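Local atomic coordinates of cytolethal distending toxin subunit B (Escherichia coli, PDB entry 2F1N), a protein that nicks DNA as the DNase I-like endonuclease subunit of a tripartite toxin, very probably causing the DNA damage that arrests intoxicated cells at G2/M. Residues 127-133 with 145-151. Sequence-based numbering, arbitrary orientation.
Sequences RQGGRPL and TAHAIAM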
loop_
_atom_site.group_PDB
_atom_site.type_symbol
_atom_site.label_atom_id
_atom_site.label_comp_id
_atom_site.label_asym_id
_atom_site.label_seq_id
_atom_site.Cartn_x
_atom_site.Cartn_y
_atom_site.Cartn_z
ATOM N N ARG A 127 9.973 4.296 -14.127
ATOM C CA ARG A 127 10.546 3.527 -15.236
ATOM C C ARG A 127 9.445 3.288 -16.272
ATOM O O ARG A 127 8.274 3.095 -15.921
ATOM C CB ARG A 127 11.066 2.179 -14.685
ATOM C CG ARG A 127 11.879 1.318 -15.633
ATOM C CD ARG A 127 12.462 0.086 -14.986
ATOM N NE ARG A 127 13.519 0.440 -14.029
ATOM C CZ ARG A 127 14.459 -0.395 -13.602
ATOM N NH1 ARG A 127 14.500 -1.647 -14.037
ATOM N NH2 ARG A 127 15.369 0.025 -12.748
ATOM N N GLN A 128 9.808 3.289 -17.556
ATOM C CA GLN A 128 8.851 2.888 -18.576
ATOM C C GLN A 128 8.308 1.500 -18.305
ATOM O O GLN A 128 9.061 0.558 -18.041
ATOM C CB GLN A 128 9.477 2.938 -19.967
ATOM C CG GLN A 128 8.785 3.936 -20.875
ATOM C CD GLN A 128 9.363 3.912 -22.280
ATOM O OE1 GLN A 128 8.793 3.277 -23.175
ATOM N NE2 GLN A 128 10.501 4.584 -22.477
ATOM N N GLY A 129 6.985 1.403 -18.336
ATOM C CA GLY A 129 6.287 0.179 -17.978
ATOM C C GLY A 129 6.092 -0.069 -16.485
ATOM O O GLY A 129 5.533 -1.094 -16.093
ATOM N N GLY A 130 6.561 0.856 -15.651
ATOM C CA GLY A 130 6.352 0.746 -14.212
ATOM C C GLY A 130 4.981 1.305 -13.845
ATOM O O GLY A 130 4.334 1.957 -14.674
ATOM N N ARG A 131 4.563 1.075 -12.596
ATOM C CA ARG A 131 3.312 1.590 -12.048
ATOM C C ARG A 131 3.628 2.915 -11.330
ATOM O O ARG A 131 4.770 3.149 -10.972
ATOM C CB ARG A 131 2.769 0.592 -11.005
ATOM C CG ARG A 131 1.709 -0.322 -11.552
ATOM C CD ARG A 131 2.278 -1.293 -12.482
ATOM N NE ARG A 131 3.183 -2.285 -11.850
ATOM C CZ ARG A 131 3.610 -3.413 -12.463
ATOM N NH1 ARG A 131 3.260 -3.684 -13.740
ATOM N NH2 ARG A 131 4.393 -4.267 -11.820
ATOM N N PRO A 132 2.624 3.767 -11.150
ATOM C CA PRO A 132 2.766 4.967 -10.307
ATOM C C PRO A 132 2.810 4.581 -8.849
ATOM O O PRO A 132 2.664 3.405 -8.501
ATOM C CB PRO A 132 1.472 5.765 -10.610
ATOM C CG PRO A 132 0.443 4.693 -10.884
ATOM C CD PRO A 132 1.230 3.585 -11.614
ATOM N N LEU A 133 3.033 5.579 -7.983
ATOM C CA LEU A 133 2.853 5.444 -6.532
ATOM C C LEU A 133 1.581 6.150 -6.100
ATOM O O LEU A 133 1.410 7.279 -6.429
ATOM C CB LEU A 133 4.050 6.091 -5.810
ATOM C CG LEU A 133 5.262 5.157 -5.903
ATOM C CD1 LEU A 133 6.559 5.907 -5.577
ATOM C CD2 LEU A 133 5.100 3.930 -5.000
ATOM N N THR A 145 0.713 2.609 -1.659
ATOM C CA THR A 145 0.764 1.283 -2.277
ATOM C C THR A 145 1.702 1.251 -3.511
ATOM O O THR A 145 1.718 2.188 -4.298
ATOM C CB THR A 145 -0.668 0.808 -2.612
ATOM O OG1 THR A 145 -0.601 -0.511 -3.230
ATOM C CG2 THR A 145 -1.367 1.743 -3.676
ATOM N N ALA A 146 2.519 0.197 -3.618
ATOM C CA ALA A 146 3.534 0.108 -4.689
ATOM C C ALA A 146 3.513 -1.262 -5.331
ATOM O O ALA A 146 3.227 -2.285 -4.664
ATOM C CB ALA A 146 4.923 0.357 -4.177
ATOM N N HIS A 147 3.772 -1.269 -6.643
ATOM C CA HIS A 147 3.883 -2.551 -7.321
ATOM C C HIS A 147 5.026 -2.474 -8.324
ATOM O O HIS A 147 4.847 -2.041 -9.467
ATOM C CB HIS A 147 2.580 -2.907 -8.018
ATOM C CG HIS A 147 2.627 -4.257 -8.674
ATOM N ND1 HIS A 147 1.674 -4.656 -9.590
ATOM C CD2 HIS A 147 3.514 -5.282 -8.558
ATOM C CE1 HIS A 147 1.973 -5.878 -10.016
ATOM N NE2 HIS A 147 3.088 -6.283 -9.410
ATOM N N ALA A 148 6.210 -2.910 -7.900
ATOM C CA ALA A 148 7.406 -2.824 -8.729
ATOM C C ALA A 148 7.327 -3.866 -9.826
ATOM O O ALA A 148 6.574 -4.808 -9.693
ATOM C CB ALA A 148 8.665 -3.037 -7.857
ATOM N N ILE A 149 8.106 -3.678 -10.897
ATOM C CA ILE A 149 8.016 -4.556 -12.073
ATOM C C ILE A 149 8.620 -5.898 -11.757
ATOM O O ILE A 149 9.645 -5.976 -11.060
ATOM C CB ILE A 149 8.750 -3.914 -13.248
ATOM C CG1 ILE A 149 8.097 -2.584 -13.636
ATOM C CG2 ILE A 149 8.759 -4.927 -14.503
ATOM C CD1 ILE A 149 9.054 -1.692 -14.479
ATOM N N ALA A 150 7.988 -6.975 -12.256
ATOM C CA ALA A 150 8.567 -8.290 -12.048
ATOM C C ALA A 150 9.607 -8.490 -13.153
ATOM O O ALA A 150 9.323 -8.967 -14.265
ATOM C CB ALA A 150 7.483 -9.391 -12.075
ATOM N N MET A 151 10.811 -8.050 -12.867
ATOM C CA MET A 151 11.922 -8.160 -13.826
ATOM C C MET A 151 13.177 -8.168 -13.012
ATOM O O MET A 151 13.169 -7.787 -11.839
ATOM C CB MET A 151 11.967 -6.964 -14.802
ATOM C CG MET A 151 12.378 -5.630 -14.171
ATOM S SD MET A 151 12.154 -4.252 -15.247
ATOM C CE MET A 151 13.682 -4.482 -16.286
HETATM O O HOH W 1 6.313 -0.108 -10.705
HETATM O O HOH W 2 5.297 -6.749 -13.198
HETATM O O HOH W 3 4.444 1.166 -8.036
#
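Arg131 dominates the polar part of this contact, its guanidinium lying flat on the His147 ring with centres 3.9 Å apart and planes inclined by 29°. In this tilted stack Arg131 NH2 stands over the middle of the ring; it comes near His147 NE2, but the angle is too poor for a hydrogen bond. Bends at chi2 and chi3 fold the arginine back over the strand end, where Arg131 NE donates to His147 O at 2.9 Å (N-H...O 154°). Two weak bonds add to this grip, from NH2 to Ala148 O and to His147 O.

Water bridges supplement these direct bonds. One water joins Arg131 N to His147 O, another lies between Arg131 NH2 and Ala150 N, and a third links Pro132 O with His147 N.

Apolar packing flanks the arginine. Ile149 CD1 rests 3.6 Å from Gly130 CA, against the type II turn 127-130, while Leu133 CD2 meets Ala146 CB at 3.7 Å. Farther along, Met151 SD approaches the guanidinium edge of Arg127, whose NH1 bonds to Asn153 O.

The contact thus joins the loop leading into strand 133-138, with that strand's first residue, to the end of strand 141-147 and the loop that follows it, in the six-stranded sheet of this DNase I-like fold. Leu133 packs on helix 156-168, and His147 touches strands 50-56 and 109-113 of the other sheet.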